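Local coordinates for choline binding protein PCPA (Streptococcus pneumoniae, PDB 4CP6) that is a pneumococcal vaccine antigen, a choline-binding protein whose leucine-rich repeats probably serve recognition or adhesion at the bacterial surface, at residues V47-G52 with Y93-I98; K191-K196 with H214-E219; S197-G202 with N221-S226. All coordinates share one frame; numbering follows the deposited sequence.

Contact 1: residues V47-G52 with Y93-I98; sequences VEFEAG and YYPSSI
Phe49 and Tyr93 carry the same first torsion, CG anti to the carbonyl carbon (chi1 -67° and -51°), and from Phe49 CB and Tyr93 CB, 4.0 Å apart, two rings run to different partners. The Phe49 ring lies on Pro95: CD of the proline stands over its centre, 3.5 Å from the centroid, a CH-pi contact in which the two side chains cross at about a right angle. Val47 CG1, from the same loop as Phe49, approaches the opposite face nearer the rim. The edge of Phe49 also points at the face of Tyr94 in a T-shaped pair, with centroids 5.5 Å apart, and CE2 is its nearest atom to that ring. The Tyr93 ring forms the second half of the contact. Ala51 CA sits almost exactly above its centre at 3.5 Å, Ala51 CB leans on CZ, and Phe49 O meets the ring edge at Tyr93 CD2, 3.3 Å away. Polar linkage is left to a water, which accepts from Phe49 N at 2.9 Å and donates to Tyr93 O at 2.7 Å. Phe49 and Phe58 of strand 57-59 form an edge-to-face pair, while Tyr94 OH is bonded to Phe81 O and Ser115 OG, and Tyr94 N to Asp54 OD1. Between the two segments themselves, the loop 47-52 meets the residues that lead into strand 97-100 through C-H groups on aromatic faces and one bridging water.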
loop_
_atom_site.group_PDB
_atom_site.type_symbol
_atom_site.label_atom_id
_atom_site.label_comp_id
_atom_site.label_asym_id
_atom_site.label_seq_id
_atom_site.Cartn_x
_atom_site.Cartn_y
_atom_site.Cartn_z
ATOM N N VAL A 47 0.743 -28.921 2.463
ATOM C CA VAL A 47 1.542 -30.041 2.913
ATOM C C VAL A 47 1.361 -30.112 4.439
ATOM O O VAL A 47 1.403 -29.089 5.149
ATOM C CB VAL A 47 3.033 -29.808 2.576
ATOM C CG1 VAL A 47 3.957 -30.787 3.337
ATOM C CG2 VAL A 47 3.260 -29.863 1.075
ATOM N N GLU A 48 1.105 -31.333 4.932
ATOM C CA GLU A 48 0.965 -31.573 6.359
ATOM C C GLU A 48 2.300 -32.084 6.896
ATOM O O GLU A 48 2.822 -33.076 6.391
ATOM C CB GLU A 48 -0.110 -32.626 6.570
ATOM C CG GLU A 48 -0.375 -32.910 8.032
ATOM C CD GLU A 48 -1.615 -33.755 8.205
ATOM O OE1 GLU A 48 -2.728 -33.205 8.044
ATOM O OE2 GLU A 48 -1.474 -34.974 8.452
ATOM N N PHE A 49 2.827 -31.435 7.931
ATOM C CA PHE A 49 4.093 -31.786 8.543
ATOM C C PHE A 49 3.885 -32.727 9.716
ATOM O O PHE A 49 2.821 -32.723 10.336
ATOM C CB PHE A 49 4.843 -30.515 9.000
ATOM C CG PHE A 49 5.284 -29.650 7.835
ATOM C CD1 PHE A 49 6.455 -29.935 7.146
ATOM C CD2 PHE A 49 4.494 -28.595 7.392
ATOM C CE1 PHE A 49 6.857 -29.153 6.059
ATOM C CE2 PHE A 49 4.891 -27.817 6.298
ATOM C CZ PHE A 49 6.075 -28.096 5.645
ATOM N N GLU A 50 4.915 -33.515 10.023
ATOM C CA GLU A 50 4.937 -34.434 11.152
ATOM C C GLU A 50 5.180 -33.642 12.427
ATOM O O GLU A 50 5.788 -32.569 12.385
ATOM C CB GLU A 50 6.090 -35.427 10.961
ATOM C CG GLU A 50 5.965 -36.240 9.675
ATOM C CD GLU A 50 7.230 -36.895 9.150
ATOM O OE1 GLU A 50 8.264 -36.860 9.853
ATOM O OE2 GLU A 50 7.183 -37.452 8.030
ATOM N N ALA A 51 4.761 -34.179 13.592
ATOM C CA ALA A 51 4.997 -33.515 14.871
ATOM C C ALA A 51 6.456 -33.161 15.052
ATOM O O ALA A 51 6.762 -32.055 15.486
ATOM C CB ALA A 51 4.531 -34.411 16.018
ATOM N N GLY A 52 7.352 -34.098 14.709
ATOM C CA GLY A 52 8.791 -33.912 14.871
ATOM C C GLY A 52 9.383 -32.817 14.011
ATOM O O GLY A 52 10.485 -32.348 14.309
ATOM N N TYR A 93 1.357 -28.423 12.724
ATOM C CA TYR A 93 2.816 -28.407 12.728
ATOM C C TYR A 93 3.382 -27.617 11.570
ATOM O O TYR A 93 2.817 -27.632 10.480
ATOM C CB TYR A 93 3.359 -29.837 12.700
ATOM C CG TYR A 93 2.733 -30.693 13.778
ATOM C CD1 TYR A 93 2.846 -30.344 15.120
ATOM C CD2 TYR A 93 2.034 -31.852 13.454
ATOM C CE1 TYR A 93 2.276 -31.132 16.121
ATOM C CE2 TYR A 93 1.447 -32.636 14.445
ATOM C CZ TYR A 93 1.592 -32.283 15.773
ATOM O OH TYR A 93 1.008 -33.077 16.737
ATOM N N TYR A 94 4.495 -26.922 11.794
ATOM C CA TYR A 94 5.052 -26.117 10.712
ATOM C C TYR A 94 6.526 -25.870 11.003
ATOM O O TYR A 94 6.886 -25.637 12.147
ATOM C CB TYR A 94 4.274 -24.769 10.586
ATOM C CG TYR A 94 4.493 -24.116 9.244
ATOM C CD1 TYR A 94 5.591 -23.285 9.026
ATOM C CD2 TYR A 94 3.633 -24.366 8.171
ATOM C CE1 TYR A 94 5.862 -22.770 7.757
ATOM C CE2 TYR A 94 3.864 -23.807 6.912
ATOM C CZ TYR A 94 4.973 -22.990 6.718
ATOM O OH TYR A 94 5.229 -22.424 5.491
ATOM N N PRO A 95 7.390 -25.911 9.972
ATOM C CA PRO A 95 8.823 -25.700 10.200
ATOM C C PRO A 95 9.199 -24.297 10.661
ATOM O O PRO A 95 8.461 -23.339 10.454
ATOM C CB PRO A 95 9.465 -26.013 8.841
ATOM C CG PRO A 95 8.391 -26.041 7.861
ATOM C CD PRO A 95 7.098 -26.268 8.576
ATOM N N SER A 96 10.398 -24.170 11.252
ATOM C CA SER A 96 10.880 -22.856 11.710
ATOM C C SER A 96 11.538 -22.060 10.568
ATOM O O SER A 96 11.685 -20.835 10.661
ATOM C CB SER A 96 11.905 -23.074 12.806
ATOM O OG SER A 96 12.916 -23.948 12.335
ATOM N N SER A 97 11.993 -22.756 9.536
ATOM C CA SER A 97 12.629 -22.149 8.363
ATOM C C SER A 97 12.425 -23.085 7.203
ATOM O O SER A 97 12.234 -24.292 7.416
ATOM C CB SER A 97 14.123 -21.912 8.593
ATOM O OG SER A 97 14.840 -23.138 8.597
ATOM N N ILE A 98 12.431 -22.560 5.977
ATOM C CA ILE A 98 12.263 -23.378 4.797
ATOM C C ILE A 98 13.357 -23.010 3.831
ATOM O O ILE A 98 13.577 -21.806 3.591
ATOM C CB ILE A 98 10.853 -23.268 4.145
ATOM C CG1 ILE A 98 9.748 -23.788 5.123
ATOM C CG2 ILE A 98 10.825 -24.025 2.799
ATOM C CD1 ILE A 98 8.307 -23.535 4.673
HETATM O O HOH W 1 1.139 -29.489 9.341
#

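Contact 2: residues K191-K196 with H214-E219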
loop_
_atom_site.group_PDB
_atom_site.type_symbol
_atom_site.label_atom_id
_atom_site.label_comp_id
_atom_site.label_asym_id
_atom_site.label_seq_id
_atom_site.Cartn_x
_atom_site.Cartn_y
_atom_site.Cartn_z
ATOM N N LYS A 191 13.634 -0.215 6.561
ATOM C CA LYS A 191 14.273 0.283 5.341
ATOM C C LYS A 191 14.157 -0.728 4.253
ATOM O O LYS A 191 13.958 -1.926 4.521
ATOM C CB LYS A 191 15.755 0.647 5.603
ATOM C CG LYS A 191 16.645 -0.532 6.010
ATOM C CD LYS A 191 18.040 -0.056 6.440
ATOM C CE LYS A 191 19.032 -1.203 6.528
ATOM N NZ LYS A 191 20.314 -0.778 7.177
ATOM N N LEU A 192 14.290 -0.255 3.009
ATOM C CA LEU A 192 14.242 -1.071 1.809
ATOM C C LEU A 192 15.083 -0.357 0.762
ATOM O O LEU A 192 15.041 0.870 0.709
ATOM C CB LEU A 192 12.758 -1.180 1.324
ATOM C CG LEU A 192 12.473 -2.023 0.095
ATOM C CD1 LEU A 192 12.683 -3.513 0.388
ATOM C CD2 LEU A 192 11.069 -1.788 -0.401
ATOM N N THR A 193 15.825 -1.114 -0.071
ATOM C CA THR A 193 16.562 -0.555 -1.205
ATOM C C THR A 193 16.059 -1.190 -2.478
ATOM O O THR A 193 16.213 -2.415 -2.669
ATOM C CB THR A 193 18.049 -0.805 -1.087
ATOM O OG1 THR A 193 18.515 -0.192 0.112
ATOM C CG2 THR A 193 18.824 -0.207 -2.282
ATOM N N LEU A 194 15.514 -0.357 -3.381
ATOM C CA LEU A 194 15.052 -0.861 -4.667
ATOM C C LEU A 194 16.248 -1.078 -5.604
ATOM O O LEU A 194 17.007 -0.141 -5.860
ATOM C CB LEU A 194 14.037 0.099 -5.336
ATOM C CG LEU A 194 12.747 0.370 -4.557
ATOM C CD1 LEU A 194 11.875 1.374 -5.306
ATOM C CD2 LEU A 194 11.961 -0.926 -4.334
ATOM N N PRO A 195 16.368 -2.266 -6.198
ATOM C CA PRO A 195 17.491 -2.492 -7.124
ATOM C C PRO A 195 17.440 -1.571 -8.347
ATOM O O PRO A 195 16.375 -1.056 -8.733
ATOM C CB PRO A 195 17.341 -3.959 -7.534
ATOM C CG PRO A 195 16.644 -4.599 -6.360
ATOM C CD PRO A 195 15.649 -3.520 -5.898
ATOM N N LYS A 196 18.603 -1.408 -8.993
ATOM C CA LYS A 196 18.747 -0.600 -10.195
ATOM C C LYS A 196 17.829 -1.097 -11.330
ATOM O O LYS A 196 17.396 -0.301 -12.166
ATOM C CB LYS A 196 20.230 -0.658 -10.636
ATOM C CG LYS A 196 20.577 0.008 -11.956
ATOM C CD LYS A 196 22.058 -0.223 -12.343
ATOM C CE LYS A 196 22.362 0.388 -13.693
ATOM N NZ LYS A 196 21.659 -0.307 -14.805
ATOM N N HIS A 214 13.151 5.034 5.643
ATOM C CA HIS A 214 13.703 5.472 4.370
ATOM C C HIS A 214 13.584 4.363 3.345
ATOM O O HIS A 214 13.679 3.171 3.658
ATOM C CB HIS A 214 15.168 6.026 4.483
ATOM C CG HIS A 214 16.181 5.066 5.023
ATOM N ND1 HIS A 214 16.397 4.932 6.389
ATOM C CD2 HIS A 214 17.062 4.274 4.365
ATOM C CE1 HIS A 214 17.364 4.029 6.519
ATOM N NE2 HIS A 214 17.801 3.607 5.332
ATOM N N VAL A 215 13.287 4.771 2.120
ATOM C CA VAL A 215 13.249 3.878 0.958
ATOM C C VAL A 215 14.381 4.386 0.065
ATOM O O VAL A 215 14.346 5.534 -0.376
ATOM C CB VAL A 215 11.880 3.876 0.226
ATOM C CG1 VAL A 215 11.960 2.993 -1.027
ATOM C CG2 VAL A 215 10.751 3.408 1.161
ATOM N N ASP A 216 15.393 3.555 -0.144
ATOM C CA ASP A 216 16.557 3.898 -0.980
ATOM C C ASP A 216 16.391 3.326 -2.384
ATOM O O ASP A 216 15.606 2.394 -2.589
ATOM C CB ASP A 216 17.852 3.338 -0.346
ATOM C CG ASP A 216 18.219 3.880 1.022
ATOM O OD1 ASP A 216 17.498 4.752 1.522
ATOM O OD2 ASP A 216 19.236 3.422 1.591
ATOM N N VAL A 217 17.112 3.901 -3.350
ATOM C CA VAL A 217 17.068 3.456 -4.736
ATOM C C VAL A 217 18.510 3.285 -5.186
ATOM O O VAL A 217 19.313 4.236 -5.063
ATOM C CB VAL A 217 16.331 4.463 -5.634
ATOM C CG1 VAL A 217 16.447 4.063 -7.099
ATOM C CG2 VAL A 217 14.866 4.585 -5.247
ATOM N N GLU A 218 18.860 2.090 -5.645
ATOM C CA GLU A 218 20.224 1.799 -6.076
ATOM C C GLU A 218 20.644 2.778 -7.168
ATOM O O GLU A 218 19.849 3.144 -8.036
ATOM C CB GLU A 218 20.319 0.379 -6.606
ATOM C CG GLU A 218 21.740 -0.092 -6.858
ATOM C CD GLU A 218 21.902 -1.548 -7.249
ATOM O OE1 GLU A 218 20.883 -2.191 -7.537
ATOM O OE2 GLU A 218 23.041 -2.069 -7.238
ATOM N N GLU A 219 21.921 3.211 -7.117
ATOM C CA GLU A 219 22.468 4.112 -8.131
ATOM C C GLU A 219 22.257 3.533 -9.537
ATOM O O GLU A 219 22.509 2.344 -9.758
ATOM C CB GLU A 219 23.981 4.306 -7.846
ATOM C CG GLU A 219 24.791 5.080 -8.883
ATOM C CD GLU A 219 24.398 6.522 -9.118
ATOM O OE1 GLU A 219 23.900 7.162 -8.165
ATOM O OE2 GLU A 219 24.599 7.015 -10.252
#
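Glu218, Leu194 and His214 bury the most surface in this pairing of two parallel strands, Leu194 as its middle anchor and the other two toward its ends. Leu194 uses both of its main-chain groups: its N donates to Asp216 O at 2.9 Å, and Leu194 O accepts from Glu218 N at 2.9 Å in a nearly straight bond. One step earlier, Asp216 N donates to Leu192 O at 2.8 Å. The Leu194 side chain lies on the inner face, its CG near Val215 CG1 and its CD1 near Val217 CG2. Toward the C-terminal end the Glu218 chain, with CG anti to the backbone N (chi1 -170°) and extended beyond, reaches across to the other segment, where Glu218 OE1 accepts from Lys196 N at 2.8 Å. The N-H meets the carboxylate on its anti side and somewhat out of its plane. Lys196 N is the next donor in the alternation after Leu194 N, so a side-chain oxygen prolongs the main-chain bonding by one step. Lys196 CB lies 3.5 Å from Glu218 OE1, and Lys196 CD passes Glu219 O at 3.7 Å. At the other end Lys191 and His214 lie side by side and point the same way; Lys191 CB stands over one face of the imidazole, 3.9 Å from its centroid and offset toward the rim. Thr193 and Asp216 share this face of the sheet, with Thr193 OG1 against Asp216 CB. Leu192, Leu194, Val215 and Val217 fill the other, which turns into the solenoid of the leucine-rich repeat. There Leu192 packs on Leu167 and Phe169 of strand 166-169 and on Phe206, which Val215 also touches, while Leu194 and Val217 both rest on Leu231 of strand 230-233.

Contact 3: residues S197-G202 with N221-S226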
loop_
_atom_site.group_PDB
_atom_site.type_symbol
_atom_site.label_atom_id
_atom_site.label_comp_id
_atom_site.label_asym_id
_atom_site.label_seq_id
_atom_site.Cartn_x
_atom_site.Cartn_y
_atom_site.Cartn_z
ATOM N N SER A 197 17.513 -2.399 -11.348
ATOM C CA SER A 197 16.704 -2.979 -12.414
ATOM C C SER A 197 15.174 -2.675 -12.336
ATOM O O SER A 197 14.451 -2.956 -13.297
ATOM C CB SER A 197 16.872 -4.500 -12.376
ATOM O OG SER A 197 16.706 -4.974 -11.047
ATOM N N VAL A 198 14.687 -2.173 -11.174
ATOM C CA VAL A 198 13.246 -1.982 -10.975
ATOM C C VAL A 198 12.735 -0.888 -11.888
ATOM O O VAL A 198 13.215 0.256 -11.813
ATOM C CB VAL A 198 12.895 -1.702 -9.502
ATOM C CG1 VAL A 198 11.382 -1.477 -9.354
ATOM C CG2 VAL A 198 13.349 -2.860 -8.601
ATOM N N LYS A 199 11.771 -1.255 -12.757
ATOM C CA LYS A 199 11.200 -0.308 -13.714
ATOM C C LYS A 199 9.774 0.086 -13.367
ATOM O O LYS A 199 9.363 1.195 -13.730
ATOM C CB LYS A 199 11.228 -0.930 -15.114
ATOM C CG LYS A 199 10.839 0.042 -16.217
ATOM C CD LYS A 199 10.896 -0.590 -17.596
ATOM C CE LYS A 199 10.483 0.413 -18.647
ATOM N NZ LYS A 199 10.593 -0.148 -20.025
ATOM N N THR A 200 9.002 -0.820 -12.727
ATOM C CA THR A 200 7.582 -0.586 -12.485
ATOM C C THR A 200 7.254 -0.934 -11.058
ATOM O O THR A 200 7.648 -2.009 -10.572
ATOM C CB THR A 200 6.784 -1.473 -13.447
ATOM O OG1 THR A 200 7.139 -1.127 -14.789
ATOM C CG2 THR A 200 5.261 -1.338 -13.265
ATOM N N LEU A 201 6.475 -0.041 -10.414
ATOM C CA LEU A 201 5.918 -0.243 -9.072
ATOM C C LEU A 201 4.426 -0.104 -9.146
ATOM O O LEU A 201 3.939 0.884 -9.698
ATOM C CB LEU A 201 6.452 0.790 -8.051
ATOM C CG LEU A 201 7.935 0.758 -7.821
ATOM C CD1 LEU A 201 8.355 1.895 -6.906
ATOM C CD2 LEU A 201 8.416 -0.572 -7.238
ATOM N N GLY A 202 3.707 -1.072 -8.599
ATOM C CA GLY A 202 2.256 -0.976 -8.556
ATOM C C GLY A 202 1.813 0.038 -7.518
ATOM O O GLY A 202 2.627 0.593 -6.767
ATOM N N ASN A 221 19.275 3.498 -11.231
ATOM C CA ASN A 221 17.889 3.163 -11.562
ATOM C C ASN A 221 17.358 4.240 -12.514
ATOM O O ASN A 221 17.555 5.420 -12.259
ATOM C CB ASN A 221 17.062 3.096 -10.286
ATOM C CG ASN A 221 15.664 2.593 -10.546
ATOM O OD1 ASN A 221 14.854 3.257 -11.214
ATOM N ND2 ASN A 221 15.345 1.378 -10.054
ATOM N N GLU A 222 16.736 3.821 -13.615
ATOM C CA GLU A 222 16.283 4.777 -14.631
ATOM C C GLU A 222 14.852 5.253 -14.452
ATOM O O GLU A 222 14.425 6.147 -15.192
ATOM C CB GLU A 222 16.407 4.142 -16.043
ATOM C CG GLU A 222 17.846 3.915 -16.498
ATOM C CD GLU A 222 18.028 3.052 -17.733
ATOM O OE1 GLU A 222 17.016 2.639 -18.347
ATOM O OE2 GLU A 222 19.198 2.769 -18.075
ATOM N N SER A 223 14.093 4.657 -13.498
ATOM C CA SER A 223 12.666 4.957 -13.352
ATOM C C SER A 223 12.300 5.645 -12.052
ATOM O O SER A 223 11.231 6.278 -11.985
ATOM C CB SER A 223 11.877 3.654 -13.475
ATOM O OG SER A 223 12.169 3.054 -14.737
ATOM N N PHE A 224 13.160 5.527 -11.029
ATOM C CA PHE A 224 12.875 6.037 -9.678
ATOM C C PHE A 224 14.056 6.726 -9.076
ATOM O O PHE A 224 15.197 6.495 -9.502
ATOM C CB PHE A 224 12.476 4.859 -8.743
ATOM C CG PHE A 224 11.300 4.102 -9.293
ATOM C CD1 PHE A 224 10.015 4.644 -9.242
ATOM C CD2 PHE A 224 11.478 2.891 -9.943
ATOM C CE1 PHE A 224 8.933 3.982 -9.838
ATOM C CE2 PHE A 224 10.402 2.232 -10.534
ATOM C CZ PHE A 224 9.135 2.774 -10.477
ATOM N N ALA A 225 13.780 7.605 -8.108
ATOM C CA ALA A 225 14.791 8.302 -7.328
ATOM C C ALA A 225 14.409 8.349 -5.873
ATOM O O ALA A 225 13.217 8.296 -5.528
ATOM C CB ALA A 225 15.030 9.704 -7.861
ATOM N N SER A 226 15.418 8.416 -5.012
ATOM C CA SER A 226 15.244 8.529 -3.563
ATOM C C SER A 226 15.918 9.829 -3.147
ATOM O O SER A 226 17.104 10.009 -3.423
ATOM C CB SER A 226 15.886 7.352 -2.839
ATOM O OG SER A 226 15.781 7.572 -1.436
HETATM O O HOH W 2 14.290 1.389 -14.141
#
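Phe224 reaches from strand 224-227 toward the segment 197-202, and its ring atoms meet that segment in turn. CB starts the side chain toward the partner, and chi1 of -57° sets CG anti to the carbonyl carbon, beside the backbone N. On one side of the ring Phe224 CD2 lies 3.7 Å from Val198 O, which sits at the ring edge in its plane; Phe224 CE2 then approaches Lys199 O at 3.5 Å and also meets Val198 CG1. On the other side CD1 and CE1 lie beneath Leu201 CD1, a CH-pi contact over the face with the methyl 3.8 Å from the centroid. At the tip Phe224 CZ touches Leu201 CG at 3.5 Å. Leu231 of strand 230-233 also packs on both Phe224 and Leu201. The ring thus spans a junction in the leucine-rich repeat solenoid between strand 200-201, the last of a run of short parallel strands, and strand 224-227, the edge of the mixed sheet that follows. The turn leading to Phe224 is shaped by Asn221, whose OD1 accepts from Ser223 N, an Asx turn, and from Phe224 N, each at 2.8 Å and from opposite faces of the amide plane. Two bonds on the oxygen hold the amide and leave ND2 directed at the other segment, where Asn221 ND2 donates to a lone pair of Val198 O at 3.0 Å in a rather bent bond of 141°. ND2 also donates to Pro195 O. Val198 O, besides taking the amide, receives a bond from a water that is hydrogen-bonded to Ser223 OG at 2.8 Å as well, and Ser223 OG in turn lies against Lys199 CG.

Overall arrangement
Contacts 2 and 3 occupy successive parts of the same two coils: their segments alternate along the chain, their centres are about 9 Å apart, and Val215 O joins them through Ser226 OG. Contact 1 stands apart, its centre about 34 Å from that of contact 2 and far out from the middle of the chain. Each mixes core and surface. Contact 2 is regular parallel strand pairing, with a largely exposed polar face and a mostly buried apolar one. In contact 3, where that pairing has ended, the buried Phe224 and Asn221 take over, helped by a water. Contact 1 joins a loop to residues leading into strand 97-100, mainly through aromatic faces, with Phe49 buried and Ala51 exposed.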